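PDB 2RCC: ribonucleoside-diphosphate reductase subunit beta from Bacillus halodurans C-125, which probably supplies the di-iron small subunit of a class I ribonucleotide reductase, which makes deoxyribonucleotides from ribonucleotides for DNA synthesis. Local coordinates for residues V36-M48 with D105-Q118. Residues are numbered along the deposited sequence; the frame is centred on the assembly and turned at random.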
# COMPACT_ATOMS: atom_id res chain seq x y z
N VAL A 36 -12.95 5.39 13.00
CA VAL A 36 -11.61 6.01 12.83
C VAL A 36 -11.61 7.42 13.42
O VAL A 36 -12.65 8.01 13.72
CB VAL A 36 -11.09 5.98 11.36
CG1 VAL A 36 -11.07 4.49 10.79
CG2 VAL A 36 -11.90 6.88 10.44
N ARG A 37 -10.41 7.94 13.64
CA ARG A 37 -10.27 9.24 14.26
C ARG A 37 -10.73 10.40 13.40
O ARG A 37 -11.35 11.32 13.92
CB ARG A 37 -8.82 9.46 14.68
CG ARG A 37 -8.54 10.79 15.31
CD ARG A 37 -7.10 10.91 15.65
NE ARG A 37 -6.80 12.18 16.31
CZ ARG A 37 -7.04 12.45 17.59
NH1 ARG A 37 -7.62 11.57 18.40
NH2 ARG A 37 -6.73 13.64 18.08
N PHE A 38 -10.42 10.37 12.11
CA PHE A 38 -10.79 11.44 11.18
C PHE A 38 -11.91 11.07 10.23
O PHE A 38 -11.82 10.08 9.46
CB PHE A 38 -9.54 11.84 10.37
CG PHE A 38 -8.42 12.32 11.24
CD1 PHE A 38 -8.54 13.50 11.96
CD2 PHE A 38 -7.25 11.59 11.35
CE1 PHE A 38 -7.51 13.94 12.81
CE2 PHE A 38 -6.24 12.00 12.20
CZ PHE A 38 -6.36 13.19 12.92
N SER A 39 -12.95 11.88 10.23
CA SER A 39 -14.14 11.66 9.39
C SER A 39 -13.87 11.80 7.88
O SER A 39 -14.68 11.38 7.07
CB SER A 39 -15.28 12.57 9.84
OG SER A 39 -14.89 13.93 9.73
N TRP A 40 -12.74 12.38 7.51
CA TRP A 40 -12.31 12.47 6.12
C TRP A 40 -11.49 11.27 5.62
O TRP A 40 -11.29 11.15 4.40
CB TRP A 40 -11.48 13.74 5.87
CG TRP A 40 -10.37 14.01 6.79
CD1 TRP A 40 -10.42 14.82 7.84
CD2 TRP A 40 -9.02 13.49 6.75
NE1 TRP A 40 -9.23 14.85 8.48
CE2 TRP A 40 -8.33 14.05 7.83
CE3 TRP A 40 -8.34 12.58 5.92
CZ2 TRP A 40 -7.00 13.75 8.12
CZ3 TRP A 40 -7.01 12.29 6.20
CH2 TRP A 40 -6.36 12.86 7.30
N ALA A 41 -11.05 10.37 6.52
CA ALA A 41 -10.17 9.25 6.10
C ALA A 41 -10.89 8.23 5.25
O ALA A 41 -10.35 7.84 4.23
CB ALA A 41 -9.49 8.55 7.31
N TYR A 42 -12.11 7.83 5.61
CA TYR A 42 -12.83 6.78 4.85
C TYR A 42 -13.29 7.30 3.51
O TYR A 42 -13.15 6.59 2.52
CB TYR A 42 -13.97 6.12 5.65
CG TYR A 42 -14.50 4.75 5.19
CD1 TYR A 42 -13.79 3.89 4.32
CD2 TYR A 42 -15.66 4.25 5.77
CE1 TYR A 42 -14.31 2.60 3.97
CE2 TYR A 42 -16.15 2.96 5.45
CZ TYR A 42 -15.50 2.15 4.54
OH TYR A 42 -16.03 0.88 4.28
N PRO A 43 -13.89 8.51 3.47
CA PRO A 43 -14.17 9.12 2.18
C PRO A 43 -12.95 9.26 1.27
O PRO A 43 -13.07 9.05 0.07
CB PRO A 43 -14.71 10.49 2.56
CG PRO A 43 -15.26 10.33 3.88
CD PRO A 43 -14.47 9.33 4.57
N LEU A 44 -11.78 9.61 1.81
CA LEU A 44 -10.56 9.67 1.00
C LEU A 44 -10.17 8.29 0.44
O LEU A 44 -9.89 8.14 -0.75
CB LEU A 44 -9.42 10.28 1.81
CG LEU A 44 -8.05 10.38 1.14
CD1 LEU A 44 -8.11 11.10 -0.23
CD2 LEU A 44 -7.14 11.08 2.11
N TYR A 45 -10.18 7.26 1.28
CA TYR A 45 -9.94 5.92 0.82
C TYR A 45 -10.86 5.54 -0.35
O TYR A 45 -10.39 5.05 -1.39
CB TYR A 45 -10.09 4.89 1.96
CG TYR A 45 -10.18 3.47 1.49
CD1 TYR A 45 -9.04 2.72 1.18
CD2 TYR A 45 -11.40 2.86 1.30
CE1 TYR A 45 -9.14 1.42 0.74
CE2 TYR A 45 -11.49 1.62 0.83
CZ TYR A 45 -10.37 0.88 0.56
OH TYR A 45 -10.58 -0.41 0.10
N LYS A 46 -12.14 5.81 -0.18
CA LYS A 46 -13.17 5.49 -1.19
C LYS A 46 -12.92 6.22 -2.52
O LYS A 46 -13.10 5.62 -3.58
CB LYS A 46 -14.57 5.82 -0.67
CG LYS A 46 -15.06 4.92 0.45
CD LYS A 46 -16.36 5.43 1.07
CE LYS A 46 -16.84 4.48 2.17
NZ LYS A 46 -18.10 4.94 2.85
N ASN A 47 -12.47 7.47 -2.45
CA ASN A 47 -12.18 8.23 -3.65
C ASN A 47 -10.93 7.68 -4.34
O ASN A 47 -10.91 7.55 -5.56
CB ASN A 47 -12.05 9.74 -3.36
CG ASN A 47 -13.38 10.41 -3.01
OD1 ASN A 47 -14.44 10.06 -3.54
ND2 ASN A 47 -13.32 11.41 -2.14
N MSE A 48 -9.91 7.30 -3.57
CA MSE A 48 -8.72 6.70 -4.16
C MSE A 48 -9.04 5.37 -4.87
O MSE A 48 -8.57 5.13 -5.99
CB MSE A 48 -7.66 6.49 -3.10
CG MSE A 48 -7.12 7.77 -2.58
SE MSE A 48 -5.76 7.51 -1.21
CE MSE A 48 -4.27 7.33 -2.30
N ASP A 105 -1.92 5.94 13.85
CA ASP A 105 -3.32 5.87 13.40
C ASP A 105 -3.30 4.83 12.32
O ASP A 105 -2.60 5.01 11.29
CB ASP A 105 -3.83 7.22 12.88
CG ASP A 105 -5.30 7.19 12.41
OD1 ASP A 105 -5.66 6.34 11.58
OD2 ASP A 105 -6.07 8.10 12.79
N SER A 106 -4.10 3.78 12.52
CA SER A 106 -4.13 2.65 11.58
C SER A 106 -4.73 3.03 10.25
O SER A 106 -4.33 2.45 9.22
CB SER A 106 -4.86 1.45 12.17
OG SER A 106 -6.17 1.78 12.56
N SER A 107 -5.71 3.95 10.25
CA SER A 107 -6.32 4.44 9.01
C SER A 107 -5.32 5.22 8.17
O SER A 107 -5.27 5.06 6.95
CB SER A 107 -7.62 5.25 9.21
OG SER A 107 -7.36 6.50 9.81
N LEU A 108 -4.51 6.07 8.79
CA LEU A 108 -3.50 6.82 8.06
C LEU A 108 -2.38 5.89 7.56
O LEU A 108 -1.90 6.05 6.44
CB LEU A 108 -2.91 7.96 8.92
CG LEU A 108 -3.93 9.02 9.42
CD1 LEU A 108 -3.23 10.16 10.17
CD2 LEU A 108 -4.77 9.60 8.29
N ALA A 109 -1.98 4.91 8.39
CA ALA A 109 -0.99 3.90 7.96
C ALA A 109 -1.51 3.17 6.74
O ALA A 109 -0.77 2.97 5.78
CB ALA A 109 -0.65 2.95 9.10
N ALA A 110 -2.79 2.80 6.73
CA ALA A 110 -3.38 2.12 5.56
C ALA A 110 -3.34 3.01 4.30
O ALA A 110 -3.04 2.54 3.17
CB ALA A 110 -4.81 1.68 5.87
N LEU A 111 -3.67 4.27 4.47
CA LEU A 111 -3.65 5.20 3.33
C LEU A 111 -2.22 5.36 2.79
O LEU A 111 -2.03 5.50 1.60
CB LEU A 111 -4.33 6.52 3.69
CG LEU A 111 -5.85 6.54 3.92
CD1 LEU A 111 -6.24 7.88 4.60
CD2 LEU A 111 -6.57 6.29 2.57
N MSE A 112 -1.23 5.30 3.65
CA MSE A 112 0.18 5.34 3.19
C MSE A 112 0.51 4.10 2.36
O MSE A 112 1.24 4.21 1.39
CB MSE A 112 1.15 5.52 4.35
CG MSE A 112 1.09 6.85 5.06
SE MSE A 112 1.28 8.40 3.92
CE MSE A 112 3.12 8.17 3.29
N SER A 113 -0.07 2.95 2.70
CA SER A 113 0.07 1.74 1.90
C SER A 113 -0.54 1.95 0.50
O SER A 113 0.08 1.59 -0.50
CB SER A 113 -0.53 0.52 2.61
OG SER A 113 -0.53 -0.61 1.79
N VAL A 114 -1.74 2.51 0.44
CA VAL A 114 -2.40 2.80 -0.83
C VAL A 114 -1.52 3.80 -1.62
O VAL A 114 -1.28 3.57 -2.78
CB VAL A 114 -3.84 3.36 -0.64
CG1 VAL A 114 -4.46 3.77 -1.99
CG2 VAL A 114 -4.73 2.40 0.16
N LEU A 115 -0.94 4.81 -0.97
CA LEU A 115 -0.06 5.79 -1.67
C LEU A 115 1.16 5.12 -2.28
O LEU A 115 1.57 5.44 -3.40
CB LEU A 115 0.47 6.94 -0.75
CG LEU A 115 -0.31 8.24 -0.77
CD1 LEU A 115 -1.72 8.03 -0.25
CD2 LEU A 115 0.36 9.38 -0.01
N SER A 116 1.81 4.27 -1.50
CA SER A 116 3.02 3.58 -1.92
C SER A 116 2.78 2.74 -3.19
O SER A 116 3.58 2.74 -4.12
CB SER A 116 3.52 2.72 -0.80
OG SER A 116 4.84 2.27 -1.11
N PHE A 117 1.70 1.99 -3.16
CA PHE A 117 1.22 1.22 -4.30
C PHE A 117 0.99 2.12 -5.55
O PHE A 117 1.45 1.80 -6.66
CB PHE A 117 -0.02 0.46 -3.90
CG PHE A 117 -0.81 -0.03 -5.05
CD1 PHE A 117 -0.32 -1.06 -5.84
CD2 PHE A 117 -1.96 0.61 -5.42
CE1 PHE A 117 -1.01 -1.47 -6.99
CE2 PHE A 117 -2.66 0.19 -6.54
CZ PHE A 117 -2.18 -0.85 -7.32
N GLN A 118 0.30 3.23 -5.36
CA GLN A 118 0.06 4.20 -6.45
C GLN A 118 1.41 4.66 -7.01
O GLN A 118 1.56 4.73 -8.21
CB GLN A 118 -0.80 5.40 -5.98
CG GLN A 118 -2.27 4.97 -5.69
CD GLN A 118 -3.24 6.14 -5.52
OE1 GLN A 118 -2.85 7.21 -5.13
NE2 GLN A 118 -4.51 5.90 -5.78
O HOH W 1 -8.08 6.12 13.76
O HOH W 2 -8.30 8.52 11.10
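Leu111 and Met48, a selenomethionine, are the two interlocking knobs where helix 41-48 runs nearly parallel to helix 106-118, at 17° with axes 10.6 Å apart. Leu111 fits among Ala41, Leu44, Tyr45 and Met48; its CD2 lies 3.8 Å from Tyr45 CB, while CD1 turns to Leu44 CD2. Met48 fills the hole formed by Leu111, Val114, Leu115 and Gln118. Its chain bends at the last torsion (chi3 86°), bringing CE 3.6 Å from Val114 CG1 and tightly against Leu115 CD1 at 3.3 Å. Val114 CG2 meets the Tyr45 ring at its edge, and the Tyr45 hydroxyl bonds to Gln124 of the second subunit. Nearer the helix starts, Leu108 crosses Phe38 and Trp40 at about right angles, CD1 to the former and CD2 to the latter.

The polar link between the segments is made through water. Asp105 is the N-cap of helix 106-118: OD1 accepts from Leu108 N at 3.0 Å, from above the carboxylate plane, and more weakly from Ser107 N. OD2 receives a bond from water 2 at 2.8 Å, and this water also accepts from Phe38 N and donates to Ser107 OG. Water 1 joins Arg37 N to OD2, weakly at the latter. An alanine in place of Asp105 would remove both carboxylate oxygens, and would probably leave the first turn uncapped and both waters without their shared acceptor.

Such knobs-into-holes packing suits the ferritin-like helical bundle of this family; here Gln118, in contact with Met48, hydrogen-bonds through OE1 to His223, a probable iron ligand.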